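Local coordinates for protein ADP-ribosyltransferase (PDB 1OJQ) that probably acts as a C3-type exoenzyme of Staphylococcus aureus, transferring the ADP-ribose of NAD+ to a protein substrate, at residues Asn35-Ser40 / Leu172-Gly177; Tyr82-Leu87 / Leu141-Ala146; Ala164-Ser169 / Gln179-Pro184. All blocks are in the same frame, centred on the assembly; numbering follows the deposited sequence.

How the interactions relate
Interaction 1 opens first along the chain, in the last turn of helix 27-38, and does not close until 172-177, more than 130 residues later. Interaction 2 begins and ends within that span, packing strand 81-87 of the five-stranded sheet against the loop that follows strand 137-140. Interaction 3 opens at 164-169, still inside the span, but closes at 179-184, beyond it, so interactions 1 and 3 cross. The short loop closed by interaction 3 carries 172-177 to the helix. L141 N bonds to Q179 O between interactions 2 and 3, and G177 N to D168 OD1 between 1 and 3, tying helix, loop and both sheets around the NAD+ site.

Interaction 1: Asn35-Ser40 / Leu172-Gly177; sequences NYTKNS and LTAYPG
T37, in the last turn of helix 27-38, turns its side chain onto the loop 172-177, nearly perpendicular to that of T173. Its OG1 takes the crowded position between backbone N and carbonyl carbon (chi1 68°), where it accepts an almost straight bond from A174 N (T37 OG1 to A174 N 2.8 Å, 171° at the hydrogen). The same hydroxyl is bonded to Y34 O one helical turn back. The methyl T37 CG2, anti to the carbonyl carbon, rests 3.6 Å from T173 OG1. That oxygen lies anti to its own backbone N and closes an ST turn, receiving Y175 N at 3.0 Å from T173 OG1. Alongside, A174 CB packs on K38 CG (4.0 Å). The Y175 ring reaches back toward the helix until its CE1 lies 3.4 Å from T37 O. A water in the plane of the ring lies 2.6 Å from Y175 OH; this water donates to K38 O. Segment 172-177 probably forms part of the ADP-ribosylating turn-turn loop of C3-type enzymes. Because T37 is an NAD+-binding residue, its hydroxyl, which accepts from A174 N and donates to Y34 O, would couple the helix end at the nucleotide site to the backbone of this loop.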
ATOM      1  N   ASN A  35      -8.700   4.299 -14.455  1.00  7.42           N
ATOM      2  CA  ASN A  35      -8.711   2.938 -14.988  1.00  8.32           C
ATOM      3  C   ASN A  35      -7.950   1.965 -14.097  1.00  9.15           C
ATOM      4  O   ASN A  35      -8.361   0.809 -13.959  1.00  7.21           O
ATOM      5  CB  ASN A  35      -8.149   2.901 -16.411  1.00  6.32           C
ATOM      6  CG  ASN A  35      -9.142   3.465 -17.406  1.00  9.21           C
ATOM      7  OD1 ASN A  35     -10.357   3.512 -17.170  1.00 13.17           O
ATOM      8  ND2 ASN A  35      -8.615   3.919 -18.536  1.00 14.23           N
ATOM      9  N   TYR A  36      -6.854   2.403 -13.486  1.00  7.11           N
ATOM     10  CA  TYR A  36      -6.135   1.529 -12.558  1.00  6.95           C
ATOM     11  C   TYR A  36      -7.030   1.140 -11.392  1.00  6.36           C
ATOM     12  O   TYR A  36      -7.092  -0.038 -11.011  1.00  8.96           O
ATOM     13  CB  TYR A  36      -4.809   2.187 -12.090  1.00  6.84           C
ATOM     14  CG  TYR A  36      -4.053   1.182 -11.231  1.00  6.08           C
ATOM     15  CD1 TYR A  36      -3.269   0.213 -11.851  1.00  8.41           C
ATOM     16  CD2 TYR A  36      -4.137   1.188  -9.851  1.00  5.25           C
ATOM     17  CE1 TYR A  36      -2.577  -0.718 -11.078  1.00 10.43           C
ATOM     18  CE2 TYR A  36      -3.457   0.257  -9.075  1.00  9.01           C
ATOM     19  CZ  TYR A  36      -2.677  -0.687  -9.701  1.00  8.39           C
ATOM     20  OH  TYR A  36      -2.000  -1.621  -8.939  1.00  9.91           O
ATOM     21  N   THR A  37      -7.710   2.112 -10.786  1.00  6.24           N
ATOM     22  CA  THR A  37      -8.564   1.831  -9.634  1.00  7.07           C
ATOM     23  C   THR A  37      -9.713   0.891  -9.991  1.00 11.99           C
ATOM     24  O   THR A  37     -10.111   0.125  -9.116  1.00 12.72           O
ATOM     25  CB  THR A  37      -9.175   3.085  -8.988  1.00 10.04           C
ATOM     26  OG1 THR A  37     -10.132   3.694  -9.878  1.00  8.13           O
ATOM     27  CG2 THR A  37      -8.091   4.110  -8.677  1.00  8.27           C
ATOM     28  N   LYS A  38     -10.213   0.912 -11.215  1.00  8.48           N
ATOM     29  CA  LYS A  38     -11.278   0.045 -11.682  1.00 11.77           C
ATOM     30  C   LYS A  38     -10.879  -1.429 -11.797  1.00 10.05           C
ATOM     31  O   LYS A  38     -11.698  -2.301 -11.565  1.00 13.08           O
ATOM     32  CB  LYS A  38     -11.693   0.420 -13.115  1.00  9.93           C
ATOM     33  CG  LYS A  38     -12.260   1.792 -13.340  1.00 20.73           C
ATOM     34  CD  LYS A  38     -12.527   1.961 -14.837  1.00 31.35           C
ATOM     35  CE  LYS A  38     -13.863   1.347 -15.223  1.00 23.20           C
ATOM     36  NZ  LYS A  38     -14.079   1.468 -16.700  1.00 13.39           N
ATOM     37  N   ASN A  39      -9.645  -1.639 -12.222  1.00 14.05           N
ATOM     38  CA  ASN A  39      -9.169  -2.901 -12.789  1.00 21.29           C
ATOM     39  C   ASN A  39      -7.643  -2.921 -12.872  1.00  9.64           C
ATOM     40  O   ASN A  39      -7.099  -2.618 -13.931  1.00 16.97           O
ATOM     41  CB  ASN A  39      -9.771  -3.039 -14.178  1.00 22.51           C
ATOM     42  CG  ASN A  39      -9.769  -4.408 -14.815  1.00 35.09           C
ATOM     43  OD1 ASN A  39      -9.682  -5.447 -14.154  1.00 44.80           O
ATOM     44  ND2 ASN A  39      -9.894  -4.404 -16.149  1.00 32.49           N
ATOM     45  N   SER A  40      -7.019  -3.250 -11.762  1.00 12.71           N
ATOM     46  CA  SER A  40      -5.558  -3.238 -11.679  1.00 10.73           C
ATOM     47  C   SER A  40      -4.955  -4.541 -12.158  1.00  9.90           C
ATOM     48  O   SER A  40      -3.795  -4.561 -12.532  1.00  8.08           O
ATOM     49  CB  SER A  40      -5.122  -2.977 -10.242  1.00 15.14           C
ATOM     50  OG  SER A  40      -5.563  -4.031  -9.393  1.00 17.98           O
ATOM     51  N   LEU A 172     -10.799  10.703 -10.294  1.00  8.65           N
ATOM     52  CA  LEU A 172      -9.576   9.925 -10.280  1.00  7.26           C
ATOM     53  C   LEU A 172      -9.796   8.477  -9.810  1.00  9.85           C
ATOM     54  O   LEU A 172      -8.997   7.625 -10.204  1.00  9.91           O
ATOM     55  CB  LEU A 172      -8.513  10.535  -9.353  1.00  7.42           C
ATOM     56  CG  LEU A 172      -8.068  11.966  -9.658  1.00  8.20           C
ATOM     57  CD1 LEU A 172      -6.985  12.401  -8.673  1.00  5.58           C
ATOM     58  CD2 LEU A 172      -7.595  12.087 -11.099  1.00  8.94           C
ATOM     59  N   THR A 173     -10.804   8.216  -8.970  1.00  6.41           N
ATOM     60  CA  THR A 173     -10.945   6.843  -8.443  1.00  6.91           C
ATOM     61  C   THR A 173     -12.358   6.291  -8.549  1.00  6.56           C
ATOM     62  O   THR A 173     -13.325   7.012  -8.316  1.00  6.02           O
ATOM     63  CB  THR A 173     -10.477   6.762  -6.971  1.00  7.04           C
ATOM     64  OG1 THR A 173     -10.612   5.404  -6.522  1.00  8.01           O
ATOM     65  CG2 THR A 173     -11.315   7.617  -6.046  1.00  9.63           C
ATOM     66  N   ALA A 174     -12.459   5.009  -8.908  1.00  6.25           N
ATOM     67  CA  ALA A 174     -13.729   4.298  -8.964  1.00 10.67           C
ATOM     68  C   ALA A 174     -14.211   3.947  -7.557  1.00 14.19           C
ATOM     69  O   ALA A 174     -15.344   3.475  -7.374  1.00  8.91           O
ATOM     70  CB  ALA A 174     -13.602   3.047  -9.829  1.00 12.38           C
ATOM     71  N   TYR A 175     -13.338   4.195  -6.578  1.00 10.81           N
ATOM     72  CA  TYR A 175     -13.612   3.852  -5.185  1.00  8.42           C
ATOM     73  C   TYR A 175     -13.365   5.014  -4.231  1.00 12.41           C
ATOM     74  O   TYR A 175     -12.437   4.931  -3.420  1.00  7.37           O
ATOM     75  CB  TYR A 175     -12.715   2.667  -4.770  1.00  8.22           C
ATOM     76  CG  TYR A 175     -13.163   1.402  -5.473  1.00 11.11           C
ATOM     77  CD1 TYR A 175     -12.713   1.118  -6.761  1.00 10.71           C
ATOM     78  CD2 TYR A 175     -14.032   0.518  -4.851  1.00 16.67           C
ATOM     79  CE1 TYR A 175     -13.107  -0.023  -7.436  1.00 11.79           C
ATOM     80  CE2 TYR A 175     -14.436  -0.628  -5.521  1.00 22.93           C
ATOM     81  CZ  TYR A 175     -13.973  -0.888  -6.791  1.00 21.26           C
ATOM     82  OH  TYR A 175     -14.375  -2.025  -7.447  1.00 14.71           O
ATOM     83  N   PRO A 176     -14.174   6.056  -4.354  1.00 13.02           N
ATOM     84  CA  PRO A 176     -13.997   7.269  -3.547  1.00 11.21           C
ATOM     85  C   PRO A 176     -14.152   7.008  -2.053  1.00 12.86           C
ATOM     86  O   PRO A 176     -14.878   6.112  -1.633  1.00 10.10           O
ATOM     87  CB  PRO A 176     -15.127   8.205  -3.994  1.00 16.19           C
ATOM     88  CG  PRO A 176     -16.107   7.319  -4.681  1.00 22.67           C
ATOM     89  CD  PRO A 176     -15.318   6.178  -5.276  1.00 14.65           C
ATOM     90  N   GLY A 177     -13.442   7.809  -1.260  1.00 10.15           N
ATOM     91  CA  GLY A 177     -13.609   7.730   0.172  1.00  9.02           C
ATOM     92  C   GLY A 177     -12.576   6.870   0.857  1.00  9.96           C
ATOM     93  O   GLY A 177     -12.535   6.859   2.084  1.00  7.70           O
TER
HETATM   94  O   HOH W   1     -13.346  -2.739  -9.769  1.00 24.89           O

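Interaction 2: Tyr82-Leu87 / Leu141-Ala146; sequences YVYRLL and LVSGAA
This is side-chain packing between an outermost strand of the five-stranded sheet, 81-87, and the loop leaving strand 137-140, with no direct hydrogen bond between the two segments. The loop folds as a type II turn from V142 to A145, closed by A145 N to V142 O. S143, presented by this turn, lays its CB over one face of the Y84 ring as a CH-pi contact, 4.1 Å from S143 CB to the ring centroid and off centre toward the rim. S143 OG, anti to its backbone N, is hydrogen-bonded to E153 OE2, while Y84 OH bonds to N5 ND2, so both polar ends are held from outside the pair. G144, at positive phi (78°), brings its CA to 3.5 Å from L86 CD1. At the other end the side chains of L141 and V83 cross obliquely, L141 CD2 3.9 Å from V83 CG1. There a water at the in-plane edge of the Y84 ring donates to Y82 O at 2.7 Å and to L141 O at 2.6 Å. R85 and L86 bind NAD+. The chemistry is therefore apolar contact plus a shared water: it fits the loop against the strand of the nucleotide site while the carbonyls stay hydrogen-bonded through solvent.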
ATOM      1  N   TYR A  82       2.664   8.444   7.335  1.00  5.75           N
ATOM      2  CA  TYR A  82       2.288   7.030   7.301  1.00  4.60           C
ATOM      3  C   TYR A  82       1.097   6.787   6.374  1.00  7.12           C
ATOM      4  O   TYR A  82       0.128   7.540   6.389  1.00  9.05           O
ATOM      5  CB  TYR A  82       1.873   6.494   8.679  1.00 10.43           C
ATOM      6  CG  TYR A  82       3.068   6.132   9.544  1.00 10.34           C
ATOM      7  CD1 TYR A  82       3.500   6.986  10.544  1.00  5.01           C
ATOM      8  CD2 TYR A  82       3.740   4.932   9.325  1.00 11.21           C
ATOM      9  CE1 TYR A  82       4.594   6.641  11.321  1.00  9.82           C
ATOM     10  CE2 TYR A  82       4.835   4.577  10.095  1.00  5.20           C
ATOM     11  CZ  TYR A  82       5.239   5.448  11.086  1.00  7.93           C
ATOM     12  OH  TYR A  82       6.325   5.103  11.856  1.00  9.77           O
ATOM     13  N   VAL A  83       1.170   5.717   5.595  1.00  6.96           N
ATOM     14  CA  VAL A  83      -0.019   5.257   4.864  1.00  6.23           C
ATOM     15  C   VAL A  83      -0.247   3.799   5.268  1.00  7.51           C
ATOM     16  O   VAL A  83       0.681   3.169   5.801  1.00  8.59           O
ATOM     17  CB  VAL A  83       0.122   5.378   3.345  1.00  5.40           C
ATOM     18  CG1 VAL A  83       0.200   6.866   2.995  1.00  8.70           C
ATOM     19  CG2 VAL A  83       1.329   4.652   2.781  1.00  7.86           C
ATOM     20  N   TYR A  84      -1.443   3.294   4.987  1.00  6.31           N
ATOM     21  CA  TYR A  84      -1.848   1.983   5.452  1.00  7.87           C
ATOM     22  C   TYR A  84      -2.375   1.100   4.337  1.00 14.04           C
ATOM     23  O   TYR A  84      -2.927   1.570   3.343  1.00  8.39           O
ATOM     24  CB  TYR A  84      -2.956   2.170   6.499  1.00  9.52           C
ATOM     25  CG  TYR A  84      -2.441   2.933   7.704  1.00 12.18           C
ATOM     26  CD1 TYR A  84      -2.433   4.321   7.768  1.00 11.65           C
ATOM     27  CD2 TYR A  84      -1.959   2.222   8.794  1.00 15.17           C
ATOM     28  CE1 TYR A  84      -1.951   4.973   8.898  1.00  9.89           C
ATOM     29  CE2 TYR A  84      -1.477   2.860   9.917  1.00  9.20           C
ATOM     30  CZ  TYR A  84      -1.484   4.240   9.961  1.00 15.63           C
ATOM     31  OH  TYR A  84      -0.982   4.844  11.089  1.00 11.51           O
ATOM     32  N   ARG A  85      -2.208  -0.204   4.533  1.00 11.44           N
ATOM     33  CA  ARG A  85      -2.764  -1.165   3.574  1.00  9.23           C
ATOM     34  C   ARG A  85      -3.369  -2.308   4.372  1.00  7.13           C
ATOM     35  O   ARG A  85      -2.631  -2.955   5.137  1.00  8.71           O
ATOM     36  CB  ARG A  85      -1.681  -1.671   2.639  1.00 11.90           C
ATOM     37  CG  ARG A  85      -2.244  -2.410   1.432  1.00 20.05           C
ATOM     38  N   LEU A  86      -4.660  -2.527   4.210  1.00  9.33           N
ATOM     39  CA  LEU A  86      -5.367  -3.549   4.995  1.00  7.18           C
ATOM     40  C   LEU A  86      -5.292  -4.842   4.185  1.00  9.07           C
ATOM     41  O   LEU A  86      -5.575  -4.838   2.985  1.00 14.70           O
ATOM     42  CB  LEU A  86      -6.787  -3.125   5.311  1.00  8.65           C
ATOM     43  CG  LEU A  86      -7.016  -2.008   6.331  1.00 17.49           C
ATOM     44  CD1 LEU A  86      -8.504  -1.849   6.617  1.00 13.80           C
ATOM     45  CD2 LEU A  86      -6.288  -2.265   7.642  1.00 27.25           C
ATOM     46  N   LEU A  87      -4.885  -5.946   4.805  1.00  9.92           N
ATOM     47  CA  LEU A  87      -4.594  -7.154   4.048  1.00  9.64           C
ATOM     48  C   LEU A  87      -5.256  -8.384   4.661  1.00  8.64           C
ATOM     49  O   LEU A  87      -5.429  -8.436   5.873  1.00 10.03           O
ATOM     50  CB  LEU A  87      -3.075  -7.408   4.012  1.00  6.41           C
ATOM     51  CG  LEU A  87      -2.256  -6.278   3.373  1.00 18.29           C
ATOM     52  CD1 LEU A  87      -0.804  -6.326   3.811  1.00 12.43           C
ATOM     53  CD2 LEU A  87      -2.392  -6.358   1.850  1.00 19.16           C
ATOM     54  N   LEU A 141      -4.372   6.954   3.462  1.00  4.91           N
ATOM     55  CA  LEU A 141      -3.936   7.829   4.558  1.00  8.08           C
ATOM     56  C   LEU A 141      -4.650   7.553   5.870  1.00  7.59           C
ATOM     57  O   LEU A 141      -4.090   7.752   6.950  1.00 11.35           O
ATOM     58  CB  LEU A 141      -4.190   9.311   4.237  1.00 12.01           C
ATOM     59  CG  LEU A 141      -3.194  10.043   3.351  1.00 14.72           C
ATOM     60  CD1 LEU A 141      -3.726  11.454   3.067  1.00 17.65           C
ATOM     61  CD2 LEU A 141      -1.795  10.085   3.960  1.00  8.04           C
ATOM     62  N   VAL A 142      -5.904   7.128   5.799  1.00  9.09           N
ATOM     63  CA  VAL A 142      -6.702   6.794   6.987  1.00  6.14           C
ATOM     64  C   VAL A 142      -7.014   5.302   6.968  1.00  8.18           C
ATOM     65  O   VAL A 142      -7.691   4.795   6.069  1.00  8.48           O
ATOM     66  CB  VAL A 142      -8.000   7.603   7.062  1.00  7.50           C
ATOM     67  CG1 VAL A 142      -8.809   7.263   8.309  1.00 10.42           C
ATOM     68  CG2 VAL A 142      -7.679   9.099   7.036  1.00 10.87           C
ATOM     69  N   SER A 143      -6.482   4.591   7.962  1.00  8.95           N
ATOM     70  CA  SER A 143      -6.592   3.137   7.925  1.00  9.12           C
ATOM     71  C   SER A 143      -8.059   2.724   7.948  1.00  9.81           C
ATOM     72  O   SER A 143      -8.780   3.181   8.842  1.00 10.54           O
ATOM     73  CB  SER A 143      -5.857   2.514   9.116  1.00 13.97           C
ATOM     74  OG  SER A 143      -6.008   1.099   9.060  1.00 13.90           O
ATOM     75  N   GLY A 144      -8.509   1.901   7.018  1.00 10.52           N
ATOM     76  CA  GLY A 144      -9.864   1.384   6.956  1.00 14.88           C
ATOM     77  C   GLY A 144     -10.918   2.321   6.419  1.00 11.69           C
ATOM     78  O   GLY A 144     -12.133   2.083   6.466  1.00 10.91           O
ATOM     79  N   ALA A 145     -10.497   3.456   5.869  1.00  8.21           N
ATOM     80  CA  ALA A 145     -11.462   4.391   5.303  1.00  9.45           C
ATOM     81  C   ALA A 145     -12.246   3.726   4.175  1.00  8.98           C
ATOM     82  O   ALA A 145     -11.659   3.277   3.193  1.00 12.45           O
ATOM     83  CB  ALA A 145     -10.749   5.637   4.792  1.00  9.52           C
ATOM     84  N   ALA A 146     -13.573   3.684   4.340  1.00  9.35           N
ATOM     85  CA  ALA A 146     -14.452   3.155   3.307  1.00  8.55           C
ATOM     86  C   ALA A 146     -14.208   1.667   3.062  1.00 11.93           C
ATOM     87  O   ALA A 146     -14.717   1.152   2.055  1.00 15.76           O
ATOM     88  CB  ALA A 146     -14.266   3.950   2.026  1.00 10.99           C
TER
HETATM   89  O   HOH W   2      -1.794   8.683   7.833  1.00  9.57           O

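Interaction 3: Ala164-Ser169 / Gln179-Pro184; sequences AAYIDS and QEVLLP
Segments 164-169 and 179-184 pair as antiparallel strands, with 180-183 the middle strand of the three-stranded sheet of this ADP-ribosyltransferase fold and 165-166 at its margin. A165 and L182 form a hydrogen-bonded pair, A165 N reaching L182 O at 3.0 Å and L182 N returning to A165 O at 2.7 Å. Y166 and V181 follow as a non-hydrogen-bonded pair, and beyond them I167 N points straight at E180 O (179° at the hydrogen).

On the face of Y166 and V181, the methyl of A164 fills the notch between V181 CG1 and L183 CD2, 3.9 Å from A164 CB to L183 CD2. V181 CG2 lies against the edge of the Y166 ring, near its plane and 4.1 Å from Y166 CD1. The ring stands anti to its backbone N (chi1 175°) and runs toward Q179, whose chain bends at chi2 to bring NE2 into the ring plane, 2.6 Å from Y166 OH; Q179 OE1 bonds to T13 OG1.

On the face of A165 and L182, I167 CG2 settles beside the small A165 methyl, 4.3 Å from L182 CB. I167 and E180 run alongside each other in the same direction: CG1 of I167 occupies the crowded position of chi1 (68°), and its CD1 fits against the extended chain of E180, 3.5 Å from E180 CD. E180 is an NAD+-binding residue, and its OE2 makes a weak hydrogen bond to S138 OG.

Past the strands, D168 centres an inverse gamma turn. Its OD2 receives Q179 N from above the carboxylate plane, while OD1 takes G177 N. D168 N is buried without a partner and lies 3.7 Å above the plane of the Y166 ring, displaced from the ring centre.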
ATOM      1  N   ALA A 164       4.573   9.910  -4.835  1.00  5.79           N
ATOM      2  CA  ALA A 164       3.301   9.365  -4.341  1.00 10.72           C
ATOM      3  C   ALA A 164       2.130  10.144  -4.938  1.00  7.86           C
ATOM      4  O   ALA A 164       2.222  11.371  -5.036  1.00  8.40           O
ATOM      5  CB  ALA A 164       3.257   9.437  -2.826  1.00  8.42           C
ATOM      6  N   ALA A 165       1.068   9.475  -5.336  1.00  4.85           N
ATOM      7  CA  ALA A 165      -0.098  10.174  -5.879  1.00  8.25           C
ATOM      8  C   ALA A 165      -1.266  10.076  -4.896  1.00  8.02           C
ATOM      9  O   ALA A 165      -1.640   8.976  -4.498  1.00  6.54           O
ATOM     10  CB  ALA A 165      -0.596   9.598  -7.199  1.00  5.70           C
ATOM     11  N   TYR A 166      -1.830  11.223  -4.525  1.00  4.90           N
ATOM     12  CA  TYR A 166      -3.068  11.134  -3.749  1.00  8.50           C
ATOM     13  C   TYR A 166      -4.229  11.129  -4.734  1.00  9.96           C
ATOM     14  O   TYR A 166      -4.285  12.074  -5.523  1.00  7.31           O
ATOM     15  CB  TYR A 166      -3.237  12.297  -2.789  1.00 11.67           C
ATOM     16  CG  TYR A 166      -4.549  12.354  -2.031  1.00 11.04           C
ATOM     17  CD1 TYR A 166      -4.767  11.547  -0.912  1.00  6.71           C
ATOM     18  CD2 TYR A 166      -5.574  13.213  -2.418  1.00 11.37           C
ATOM     19  CE1 TYR A 166      -5.975  11.621  -0.229  1.00  8.20           C
ATOM     20  CE2 TYR A 166      -6.773  13.294  -1.727  1.00 12.92           C
ATOM     21  CZ  TYR A 166      -6.976  12.485  -0.621  1.00 10.70           C
ATOM     22  OH  TYR A 166      -8.160  12.536   0.078  1.00  7.54           O
ATOM     23  N   ILE A 167      -5.078  10.106  -4.641  1.00  7.38           N
ATOM     24  CA  ILE A 167      -6.058   9.983  -5.703  1.00  6.05           C
ATOM     25  C   ILE A 167      -7.494  10.004  -5.218  1.00  6.85           C
ATOM     26  O   ILE A 167      -8.375   9.607  -5.993  1.00  8.95           O
ATOM     27  CB  ILE A 167      -5.768   8.691  -6.506  1.00  5.91           C
ATOM     28  CG1 ILE A 167      -6.029   7.406  -5.723  1.00  9.11           C
ATOM     29  CG2 ILE A 167      -4.338   8.721  -7.053  1.00  7.81           C
ATOM     30  CD1 ILE A 167      -5.869   6.161  -6.588  1.00  9.12           C
ATOM     31  N   ASP A 168      -7.783  10.457  -4.004  1.00  5.59           N
ATOM     32  CA  ASP A 168      -9.168  10.423  -3.551  1.00  5.97           C
ATOM     33  C   ASP A 168      -9.917  11.687  -3.981  1.00  8.79           C
ATOM     34  O   ASP A 168     -10.201  12.558  -3.164  1.00 10.72           O
ATOM     35  CB  ASP A 168      -9.237  10.238  -2.031  1.00  6.39           C
ATOM     36  CG  ASP A 168     -10.586   9.718  -1.591  1.00  7.94           C
ATOM     37  OD1 ASP A 168     -11.445   9.442  -2.458  1.00  7.46           O
ATOM     38  OD2 ASP A 168     -10.814   9.556  -0.369  1.00 10.31           O
ATOM     39  N   SER A 169     -10.236  11.719  -5.265  1.00 11.87           N
ATOM     40  CA  SER A 169     -11.084  12.724  -5.907  1.00  8.58           C
ATOM     41  C   SER A 169     -11.999  11.984  -6.866  1.00  9.33           C
ATOM     42  O   SER A 169     -11.646  10.894  -7.347  1.00  7.92           O
ATOM     43  CB  SER A 169     -10.213  13.768  -6.597  1.00 13.86           C
ATOM     44  OG  SER A 169     -10.977  14.857  -7.080  1.00 13.19           O
ATOM     45  N   GLN A 179      -9.415   7.446   0.775  1.00  6.21           N
ATOM     46  CA  GLN A 179      -8.218   8.235   1.075  1.00  8.87           C
ATOM     47  C   GLN A 179      -6.987   7.611   0.428  1.00  5.23           C
ATOM     48  O   GLN A 179      -5.922   7.553   1.037  1.00  7.88           O
ATOM     49  CB  GLN A 179      -8.053   8.349   2.600  1.00  6.93           C
ATOM     50  CG  GLN A 179      -9.155   9.203   3.226  1.00  5.57           C
ATOM     51  CD  GLN A 179      -9.083  10.670   2.843  1.00 10.01           C
ATOM     52  OE1 GLN A 179     -10.093  11.375   3.034  1.00 12.75           O
ATOM     53  NE2 GLN A 179      -7.980  11.189   2.349  1.00  3.17           N
ATOM     54  N   GLU A 180      -7.130   7.131  -0.803  1.00  5.99           N
ATOM     55  CA  GLU A 180      -6.072   6.344  -1.419  1.00  4.23           C
ATOM     56  C   GLU A 180      -4.860   7.159  -1.834  1.00  4.16           C
ATOM     57  O   GLU A 180      -4.923   8.220  -2.428  1.00  6.90           O
ATOM     58  CB  GLU A 180      -6.611   5.567  -2.644  1.00  5.11           C
ATOM     59  CG  GLU A 180      -5.503   4.651  -3.214  1.00  4.80           C
ATOM     60  CD  GLU A 180      -6.006   3.628  -4.207  1.00 13.30           C
ATOM     61  OE1 GLU A 180      -7.237   3.489  -4.395  1.00 12.14           O
ATOM     62  OE2 GLU A 180      -5.147   2.936  -4.817  1.00 14.48           O
ATOM     63  N   VAL A 181      -3.695   6.595  -1.508  1.00  5.98           N
ATOM     64  CA  VAL A 181      -2.407   7.077  -2.009  1.00  6.62           C
ATOM     65  C   VAL A 181      -1.819   5.979  -2.886  1.00  7.41           C
ATOM     66  O   VAL A 181      -1.732   4.836  -2.406  1.00  7.38           O
ATOM     67  CB  VAL A 181      -1.448   7.431  -0.859  1.00  4.11           C
ATOM     68  CG1 VAL A 181      -0.035   7.677  -1.343  1.00  6.63           C
ATOM     69  CG2 VAL A 181      -2.027   8.647  -0.132  1.00  7.88           C
ATOM     70  N   LEU A 182      -1.460   6.275  -4.119  1.00  6.22           N
ATOM     71  CA  LEU A 182      -0.892   5.275  -5.029  1.00  5.26           C
ATOM     72  C   LEU A 182       0.621   5.411  -5.058  1.00  4.94           C
ATOM     73  O   LEU A 182       1.100   6.508  -5.343  1.00  7.50           O
ATOM     74  CB  LEU A 182      -1.532   5.478  -6.404  1.00  7.24           C
ATOM     75  CG  LEU A 182      -1.320   4.358  -7.421  1.00 18.59           C
ATOM     76  CD1 LEU A 182      -1.895   3.047  -6.901  1.00 14.47           C
ATOM     77  CD2 LEU A 182      -1.915   4.773  -8.760  1.00  8.77           C
ATOM     78  N   LEU A 183       1.383   4.365  -4.771  1.00  6.21           N
ATOM     79  CA  LEU A 183       2.845   4.404  -4.796  1.00  5.60           C
ATOM     80  C   LEU A 183       3.418   3.773  -6.057  1.00  5.03           C
ATOM     81  O   LEU A 183       2.792   2.892  -6.659  1.00  6.15           O
ATOM     82  CB  LEU A 183       3.418   3.684  -3.555  1.00  3.59           C
ATOM     83  CG  LEU A 183       2.842   4.131  -2.196  1.00  7.72           C
ATOM     84  CD1 LEU A 183       3.417   3.300  -1.054  1.00  8.63           C
ATOM     85  CD2 LEU A 183       3.094   5.617  -2.016  1.00 11.18           C
ATOM     86  N   PRO A 184       4.604   4.189  -6.482  1.00  4.28           N
ATOM     87  CA  PRO A 184       5.252   3.663  -7.665  1.00  2.60           C
ATOM     88  C   PRO A 184       5.400   2.146  -7.631  1.00  5.88           C
ATOM     89  O   PRO A 184       5.532   1.529  -6.575  1.00  7.60           O
ATOM     90  CB  PRO A 184       6.680   4.228  -7.579  1.00  6.63           C
ATOM     91  CG  PRO A 184       6.534   5.474  -6.784  1.00  9.71           C
ATOM     92  CD  PRO A 184       5.401   5.243  -5.828  1.00  5.16           C
TER